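Sporozoite-specific SAG protein (Toxoplasma gondii, PDB 2WNK) is a SAG2-related surface antigen of the sporozoite stage that probably takes part in parasite attachment to host cells. Local coordinates at residues Ile35-Tyr39 with Ser67-Ala71; Ile165-Ala170 with Arg194-Glu198; Leu188-Ser193 with Leu205-Pro211. One frame throughout, in Å; residues are numbered along the deposited sequence.

Contact 1: residues Ile35-Tyr39 with Ser67-Ala71; sequences IKPAY and SLAQA
Residues 35-36 end strand 34-36, a cis peptide precedes P37, and a loop then brings Y39 over strand 66-72, whose residues 67-71 are in beta conformation; Y39 CA lies 7.7 Å from Q70 CA. Y39 takes chi1 t (177°) with chi2 near -102°, which carries the phenol to the strand backbone: OH donates to L68 O at 2.8 Å, close to the ring plane. Q70, chi1 and chi2 both t, lays CB over one ring face, a CH-pi contact 3.8 Å from the centroid and 13° off the normal, and its NE2 reaches Y39 CB at 3.3 Å. L68 (t, p) sets CD2 4.0 Å from Y39 CD2 and 4.3 Å from CD1 of I35 (t, t). The two strands edge different sheets of the first SRS domain, and F98 touches both I35 and L68. Water 1 donates to Y39 OH (3.1 Å) and accepts from Q70 N (2.8 Å). The phenol thus meets apolar carbon along its ring, while its hydroxyl bonds L68 O and water 1.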
loop_
_atom_site.group_PDB
_atom_site.type_symbol
_atom_site.label_atom_id
_atom_site.label_comp_id
_atom_site.label_asym_id
_atom_site.label_seq_id
_atom_site.Cartn_x
_atom_site.Cartn_y
_atom_site.Cartn_z
ATOM N N ILE A 35 18.043 -18.793 -0.017
ATOM C CA ILE A 35 17.989 -17.325 -0.210
ATOM C C ILE A 35 19.290 -16.637 0.225
ATOM O O ILE A 35 19.994 -17.101 1.152
ATOM C CB ILE A 35 16.799 -16.666 0.561
ATOM C CG1 ILE A 35 16.531 -15.231 0.059
ATOM C CG2 ILE A 35 17.092 -16.647 2.025
ATOM C CD1 ILE A 35 15.271 -14.570 0.736
ATOM N N LYS A 36 19.606 -15.536 -0.455
ATOM C CA LYS A 36 20.716 -14.660 -0.088
ATOM C C LYS A 36 20.166 -13.259 0.068
ATOM O O LYS A 36 19.376 -12.833 -0.763
ATOM C CB LYS A 36 21.753 -14.627 -1.201
ATOM C CG LYS A 36 22.922 -13.726 -0.842
ATOM C CD LYS A 36 24.190 -14.294 -1.380
ATOM C CE LYS A 36 25.378 -13.876 -0.516
ATOM N NZ LYS A 36 25.819 -12.548 -0.981
ATOM N N PRO A 37 20.530 -12.544 1.146
ATOM C CA PRO A 37 21.452 -12.918 2.225
ATOM C C PRO A 37 20.939 -14.124 2.994
ATOM O O PRO A 37 19.719 -14.341 3.087
ATOM C CB PRO A 37 21.406 -11.704 3.172
ATOM C CG PRO A 37 20.880 -10.566 2.326
ATOM C CD PRO A 37 19.891 -11.236 1.403
ATOM N N ALA A 38 21.878 -14.862 3.581
ATOM C CA ALA A 38 21.552 -16.033 4.407
ATOM C C ALA A 38 20.412 -15.724 5.375
ATOM O O ALA A 38 20.447 -14.707 6.084
ATOM C CB ALA A 38 22.814 -16.501 5.168
ATOM N N TYR A 39 19.386 -16.574 5.393
ATOM C CA TYR A 39 18.171 -16.218 6.124
ATOM C C TYR A 39 18.360 -16.189 7.649
ATOM O O TYR A 39 18.758 -17.208 8.253
ATOM C CB TYR A 39 16.956 -17.105 5.769
ATOM C CG TYR A 39 15.802 -16.664 6.640
ATOM C CD1 TYR A 39 15.433 -17.394 7.758
ATOM C CD2 TYR A 39 15.174 -15.448 6.416
ATOM C CE1 TYR A 39 14.418 -16.983 8.581
ATOM C CE2 TYR A 39 14.162 -15.005 7.248
ATOM C CZ TYR A 39 13.788 -15.783 8.331
ATOM O OH TYR A 39 12.794 -15.352 9.166
ATOM N N SER A 67 9.231 -7.279 8.287
ATOM C CA SER A 67 9.791 -8.556 8.667
ATOM C C SER A 67 9.753 -9.515 7.493
ATOM O O SER A 67 8.876 -9.400 6.647
ATOM C CB SER A 67 8.971 -9.134 9.827
ATOM O OG SER A 67 7.626 -9.297 9.424
ATOM N N LEU A 68 10.703 -10.459 7.467
ATOM C CA LEU A 68 10.733 -11.539 6.497
ATOM C C LEU A 68 10.614 -12.857 7.259
ATOM O O LEU A 68 11.395 -13.100 8.189
ATOM C CB LEU A 68 12.082 -11.566 5.756
ATOM C CG LEU A 68 12.251 -12.463 4.530
ATOM C CD1 LEU A 68 11.398 -12.019 3.309
ATOM C CD2 LEU A 68 13.731 -12.478 4.171
ATOM N N ALA A 69 9.673 -13.697 6.832
ATOM C CA ALA A 69 9.524 -15.069 7.361
ATOM C C ALA A 69 9.916 -16.075 6.293
ATOM O O ALA A 69 9.850 -15.784 5.103
ATOM C CB ALA A 69 8.094 -15.320 7.816
ATOM N N GLN A 70 10.330 -17.262 6.735
ATOM C CA GLN A 70 10.743 -18.336 5.844
ATOM C C GLN A 70 10.000 -19.598 6.233
ATOM O O GLN A 70 9.822 -19.864 7.418
ATOM C CB GLN A 70 12.233 -18.601 6.017
ATOM C CG GLN A 70 12.768 -19.715 5.133
ATOM C CD GLN A 70 14.229 -20.088 5.446
ATOM O OE1 GLN A 70 14.506 -20.793 6.415
ATOM N NE2 GLN A 70 15.149 -19.647 4.609
ATOM N N ALA A 71 9.580 -20.377 5.240
ATOM C CA ALA A 71 9.008 -21.692 5.500
ATOM C C ALA A 71 9.313 -22.667 4.354
ATOM O O ALA A 71 9.563 -22.242 3.239
ATOM C CB ALA A 71 7.532 -21.561 5.713
HETATM O O HOH W 1 10.492 -17.365 9.563
#

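Contact 2: residues Ile165-Ala170 with Arg194-Glu198; sequences IKPANA and RSALE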
loop_
_atom_site.group_PDB
_atom_site.type_symbol
_atom_site.label_atom_id
_atom_site.label_comp_id
_atom_site.label_asym_id
_atom_site.label_seq_id
_atom_site.Cartn_x
_atom_site.Cartn_y
_atom_site.Cartn_z
ATOM N N ILE A 165 -13.426 1.336 -0.944
ATOM C CA ILE A 165 -14.124 2.655 -0.832
ATOM C C ILE A 165 -15.592 2.454 -1.223
ATOM O O ILE A 165 -15.896 1.884 -2.272
ATOM C CB ILE A 165 -13.410 3.801 -1.497
ATOM C CG1 ILE A 165 -14.014 5.101 -0.968
ATOM C CG2 ILE A 165 -13.434 3.654 -2.987
ATOM C CD1 ILE A 165 -13.071 6.278 -0.994
ATOM N N LYS A 166 -16.509 2.993 -0.415
ATOM C CA LYS A 166 -17.822 3.368 -0.809
ATOM C C LYS A 166 -18.174 4.831 -0.719
ATOM O O LYS A 166 -17.777 5.466 0.245
ATOM C CB LYS A 166 -18.750 2.658 0.203
ATOM C CG LYS A 166 -18.570 1.107 0.345
ATOM C CD LYS A 166 -18.692 0.435 -1.015
ATOM C CE LYS A 166 -18.772 -1.059 -0.729
ATOM N NZ LYS A 166 -19.246 -1.830 -1.885
ATOM N N PRO A 167 -18.918 5.353 -1.706
ATOM C CA PRO A 167 -19.287 4.636 -2.929
ATOM C C PRO A 167 -18.125 4.208 -3.806
ATOM O O PRO A 167 -17.119 4.887 -3.868
ATOM C CB PRO A 167 -20.080 5.680 -3.719
ATOM C CG PRO A 167 -20.673 6.581 -2.656
ATOM C CD PRO A 167 -19.473 6.721 -1.705
ATOM N N ALA A 168 -18.296 3.084 -4.513
ATOM C CA ALA A 168 -17.209 2.583 -5.348
ATOM C C ALA A 168 -17.045 3.461 -6.573
ATOM O O ALA A 168 -15.931 3.629 -7.056
ATOM C CB ALA A 168 -17.466 1.108 -5.773
ATOM N N ASN A 169 -18.142 4.022 -7.074
ATOM C CA ASN A 169 -18.092 4.923 -8.224
ATOM C C ASN A 169 -17.628 6.298 -7.731
ATOM O O ASN A 169 -18.285 6.883 -6.893
ATOM C CB ASN A 169 -19.495 5.068 -8.765
ATOM C CG ASN A 169 -19.551 5.734 -10.126
ATOM O OD1 ASN A 169 -18.836 6.709 -10.421
ATOM N ND2 ASN A 169 -20.422 5.196 -11.006
ATOM N N ALA A 170 -16.579 6.821 -8.363
ATOM C CA ALA A 170 -16.018 8.120 -7.974
ATOM C C ALA A 170 -16.917 9.323 -8.208
ATOM O O ALA A 170 -16.706 10.385 -7.605
ATOM C CB ALA A 170 -14.665 8.305 -8.656
ATOM N N ARG A 194 -13.460 13.300 -7.316
ATOM C CA ARG A 194 -12.743 12.401 -6.441
ATOM C C ARG A 194 -11.822 11.556 -7.310
ATOM O O ARG A 194 -12.247 11.094 -8.380
ATOM C CB ARG A 194 -13.741 11.501 -5.660
ATOM C CG ARG A 194 -13.141 10.743 -4.537
ATOM C CD ARG A 194 -12.770 9.362 -4.997
ATOM N NE ARG A 194 -13.877 8.450 -4.917
ATOM C CZ ARG A 194 -13.814 7.193 -5.356
ATOM N NH1 ARG A 194 -12.717 6.733 -5.952
ATOM N NH2 ARG A 194 -14.851 6.399 -5.231
ATOM N N SER A 195 -10.571 11.346 -6.872
ATOM C CA SER A 195 -9.609 10.545 -7.677
ATOM C C SER A 195 -9.952 9.045 -7.602
ATOM O O SER A 195 -10.661 8.598 -6.695
ATOM C CB SER A 195 -8.189 10.782 -7.124
ATOM O OG SER A 195 -8.068 10.207 -5.814
ATOM N N ALA A 196 -9.415 8.252 -8.533
ATOM C CA ALA A 196 -9.561 6.805 -8.473
ATOM C C ALA A 196 -8.841 6.188 -7.296
ATOM O O ALA A 196 -7.785 6.651 -6.903
ATOM C CB ALA A 196 -9.053 6.181 -9.811
ATOM N N LEU A 197 -9.398 5.145 -6.708
ATOM C CA LEU A 197 -8.730 4.529 -5.555
ATOM C C LEU A 197 -7.290 4.031 -5.865
ATOM O O LEU A 197 -7.118 3.101 -6.618
ATOM C CB LEU A 197 -9.617 3.401 -4.996
ATOM C CG LEU A 197 -9.152 2.724 -3.697
ATOM C CD1 LEU A 197 -8.975 3.721 -2.571
ATOM C CD2 LEU A 197 -10.125 1.597 -3.266
ATOM N N GLU A 198 -6.251 4.656 -5.298
ATOM C CA GLU A 198 -4.908 4.120 -5.543
ATOM C C GLU A 198 -4.730 2.668 -5.042
ATOM O O GLU A 198 -5.476 2.183 -4.193
ATOM C CB GLU A 198 -3.837 4.999 -4.915
ATOM C CG GLU A 198 -4.047 6.466 -5.101
ATOM C CD GLU A 198 -3.187 7.048 -6.190
ATOM O OE1 GLU A 198 -3.117 6.449 -7.294
ATOM O OE2 GLU A 198 -2.580 8.116 -5.933
HETATM O O HOH W 2 -17.010 7.543 -4.097
HETATM O O HOH W 3 -13.469 3.684 -6.415
HETATM O O HOH W 4 -15.490 12.320 -9.219
#
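I165 opens the segment at the end of strand 164-166 and turns its side chain inward, where CG2 lies 3.9 Å from L197 CD2 and 3.8 Å from R194 NH2. I165 also packs on F156, C158 and I203, and I203 touches R194 and L197. K166 points away and pairs through its backbone with R220 of strand 215-222. A cis peptide then leads into P167 and starts the loop that wraps round the R194 guanidinium. P167 O is 3.0 Å from R194 NH2, near the guanidinium plane, and water 2 joins the two, donating to P167 O (2.7 Å) and accepting from R194 NH2 (2.7 Å). Strand 164-166 edges one sheet of the second SRS domain; the buried R194, last residue of edge strand 193-194 of another, sends its side chain to the loop after 164-166. A168 O accepts a weak hydrogen bond from R194 NH2 (3.5 Å, 145°); water 3 donates to A168 O at 2.5 Å and accepts from R194 NH1 at 3.2 Å. R194 NH1 also donates to S195 O (2.9 Å, 166°). N169 points away, its OD1 hydrogen-bonded to A171 N. At A170 the chain comes back over a face of the guanidinium, with CA 3.4 Å from R194 NH2 and CB 3.6 Å from R194 CZ, while water 4 donates to A170 O (2.8 Å) and accepts from R194 N (3.0 Å).

Contact 3: residues Leu188-Ser193 with Leu205-Pro211; sequences LVPHAS and LSVTDLP
Two antiparallel segments meet in register at S193 and S206, a hydrogen-bonded pair with CA atoms 5.3 Å apart: S193 N donates to S206 O (2.9 Å, 162°) and S206 N to S193 O (2.9 Å, 175°). This bridge adds strand 193-194 to the edge of its sheet beside 202-207. S206 O also receives a CA-H...O contact from A192 CA (3.2 Å), as S193 O does from L205 CA (3.6 Å). Before the bridge, V189-A192 form a type II turn closed by A192 N to V189 O at 3.1 Å, with H191 at phi 81°, psi -3°. At P190 and H191 the backbones are further apart and waters link them. Water 5 donates to P190 O (2.8 Å) and D209 O (2.9 Å) and accepts from T208 N (2.9 Å); water 6 donates to the same P190 O and D209 O, both at 2.8 Å. Water 7 donates to H191 O (2.9 Å), meets S193 OG at 2.7 Å and reaches S206 O weakly at 3.5 Å. V189 (chi1 t) sets CG1 4.3 Å from V207 CG1 and 4.2 Å from P211 CD. Direct backbone pairing therefore gives way, toward the turn, to water-mediated links beside a small apolar patch.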
loop_
_atom_site.group_PDB
_atom_site.type_symbol
_atom_site.label_atom_id
_atom_site.label_comp_id
_atom_site.label_asym_id
_atom_site.label_seq_id
_atom_site.Cartn_x
_atom_site.Cartn_y
_atom_site.Cartn_z
ATOM N N LEU A 188 -23.890 17.875 -4.966
ATOM C CA LEU A 188 -23.691 18.661 -3.753
ATOM C C LEU A 188 -22.637 19.762 -3.934
ATOM O O LEU A 188 -22.758 20.881 -3.387
ATOM C CB LEU A 188 -23.231 17.724 -2.661
ATOM C CG LEU A 188 -24.130 16.499 -2.421
ATOM C CD1 LEU A 188 -23.535 15.740 -1.256
ATOM C CD2 LEU A 188 -25.447 16.998 -1.974
ATOM N N VAL A 189 -21.609 19.452 -4.723
ATOM C CA VAL A 189 -20.532 20.407 -4.969
ATOM C C VAL A 189 -20.188 20.352 -6.422
ATOM O O VAL A 189 -19.403 19.534 -6.867
ATOM C CB VAL A 189 -19.286 20.143 -4.097
ATOM C CG1 VAL A 189 -18.253 21.282 -4.269
ATOM C CG2 VAL A 189 -19.628 20.027 -2.587
ATOM N N PRO A 190 -20.860 21.201 -7.213
ATOM C CA PRO A 190 -20.669 21.308 -8.665
ATOM C C PRO A 190 -19.185 21.428 -8.968
ATOM O O PRO A 190 -18.471 22.144 -8.254
ATOM C CB PRO A 190 -21.422 22.558 -8.981
ATOM C CG PRO A 190 -22.637 22.424 -8.049
ATOM C CD PRO A 190 -21.981 22.015 -6.743
ATOM N N HIS A 191 -18.725 20.626 -9.921
ATOM C CA HIS A 191 -17.358 20.716 -10.490
ATOM C C HIS A 191 -16.305 20.034 -9.617
ATOM O O HIS A 191 -15.119 19.977 -9.971
ATOM C CB HIS A 191 -16.918 22.170 -10.827
ATOM C CG HIS A 191 -17.993 23.059 -11.381
ATOM N ND1 HIS A 191 -18.639 22.808 -12.571
ATOM C CD2 HIS A 191 -18.516 24.218 -10.908
ATOM C CE1 HIS A 191 -19.497 23.782 -12.815
ATOM N NE2 HIS A 191 -19.449 24.644 -11.810
ATOM N N ALA A 192 -16.719 19.514 -8.468
ATOM C CA ALA A 192 -15.824 18.731 -7.640
ATOM C C ALA A 192 -15.560 17.350 -8.245
ATOM O O ALA A 192 -16.353 16.837 -9.044
ATOM C CB ALA A 192 -16.356 18.577 -6.251
ATOM N N SER A 193 -14.461 16.753 -7.824
ATOM C CA SER A 193 -14.090 15.392 -8.289
ATOM C C SER A 193 -13.323 14.624 -7.251
ATOM O O SER A 193 -12.629 15.181 -6.425
ATOM C CB SER A 193 -13.273 15.439 -9.608
ATOM O OG SER A 193 -12.102 16.224 -9.475
ATOM N N LEU A 205 -9.819 14.374 -2.867
ATOM C CA LEU A 205 -11.068 15.063 -3.193
ATOM C C LEU A 205 -10.672 16.493 -3.569
ATOM O O LEU A 205 -10.015 17.182 -2.771
ATOM C CB LEU A 205 -11.963 15.119 -1.953
ATOM C CG LEU A 205 -13.191 16.008 -2.260
ATOM C CD1 LEU A 205 -14.093 15.378 -3.354
ATOM C CD2 LEU A 205 -13.958 16.276 -0.980
ATOM N N SER A 206 -11.096 16.930 -4.762
ATOM C CA SER A 206 -10.767 18.269 -5.334
ATOM C C SER A 206 -12.015 19.094 -5.553
ATOM O O SER A 206 -13.035 18.602 -6.108
ATOM C CB SER A 206 -10.062 18.080 -6.695
ATOM O OG SER A 206 -8.790 17.387 -6.438
ATOM N N VAL A 207 -11.905 20.373 -5.250
ATOM C CA VAL A 207 -12.961 21.305 -5.527
ATOM C C VAL A 207 -12.439 22.449 -6.372
ATOM O O VAL A 207 -11.325 22.844 -6.232
ATOM C CB VAL A 207 -13.665 21.885 -4.258
ATOM C CG1 VAL A 207 -14.136 20.812 -3.324
ATOM C CG2 VAL A 207 -12.864 22.934 -3.626
ATOM N N THR A 208 -13.280 22.965 -7.244
ATOM C CA THR A 208 -12.970 24.233 -7.847
ATOM C C THR A 208 -13.668 25.407 -7.167
ATOM O O THR A 208 -13.138 25.992 -6.300
ATOM C CB THR A 208 -13.188 24.248 -9.371
ATOM O OG1 THR A 208 -14.566 24.125 -9.697
ATOM C CG2 THR A 208 -12.450 23.120 -9.970
ATOM N N ASP A 209 -14.941 25.623 -7.473
ATOM C CA ASP A 209 -15.641 26.693 -6.827
ATOM C C ASP A 209 -16.223 26.079 -5.574
ATOM O O ASP A 209 -16.650 24.951 -5.606
ATOM C CB ASP A 209 -16.798 27.203 -7.668
ATOM C CG ASP A 209 -16.353 27.909 -8.923
ATOM O OD1 ASP A 209 -15.372 28.581 -8.947
ATOM O OD2 ASP A 209 -17.048 27.785 -9.889
ATOM N N LEU A 210 -16.275 26.862 -4.511
ATOM C CA LEU A 210 -17.022 26.428 -3.340
ATOM C C LEU A 210 -18.514 26.478 -3.621
ATOM O O LEU A 210 -18.978 27.291 -4.432
ATOM C CB LEU A 210 -16.658 27.304 -2.128
ATOM C CG LEU A 210 -15.213 27.137 -1.620
ATOM C CD1 LEU A 210 -14.895 28.219 -0.600
ATOM C CD2 LEU A 210 -14.953 25.744 -1.093
ATOM N N PRO A 211 -19.298 25.620 -2.932
ATOM C CA PRO A 211 -20.766 25.577 -3.127
ATOM C C PRO A 211 -21.467 26.766 -2.481
ATOM O O PRO A 211 -20.873 27.402 -1.612
ATOM C CB PRO A 211 -21.149 24.245 -2.443
ATOM C CG PRO A 211 -20.145 24.157 -1.296
ATOM C CD PRO A 211 -18.826 24.672 -1.919
HETATM O O HOH W 5 -16.063 22.411 -6.919
HETATM O O HOH W 6 -19.251 24.050 -6.299
HETATM O O HOH W 7 -12.536 18.846 -9.518
#

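In the fold
Contact 1 comes first along the chain, within the first SRS domain; contacts 2 and 3 lie in the second, on the opposite side of the chain's centre. The centre of contact 1 is 37 Å from that of contact 2 and 49 Å from that of contact 3. Contacts 2 and 3 are only 15 Å apart between centres, and their segments alternate in sequence: 165-170, 188-193, 194-198, 205-211. Residues 188-193 run straight into 194-198, so short strand 193-194 spans both. Contacts 1 and 2 are comparable in topology: each starts at an edge strand, 34-36 or 164-166, followed by a cis-proline, consistent with two related domains in tandem.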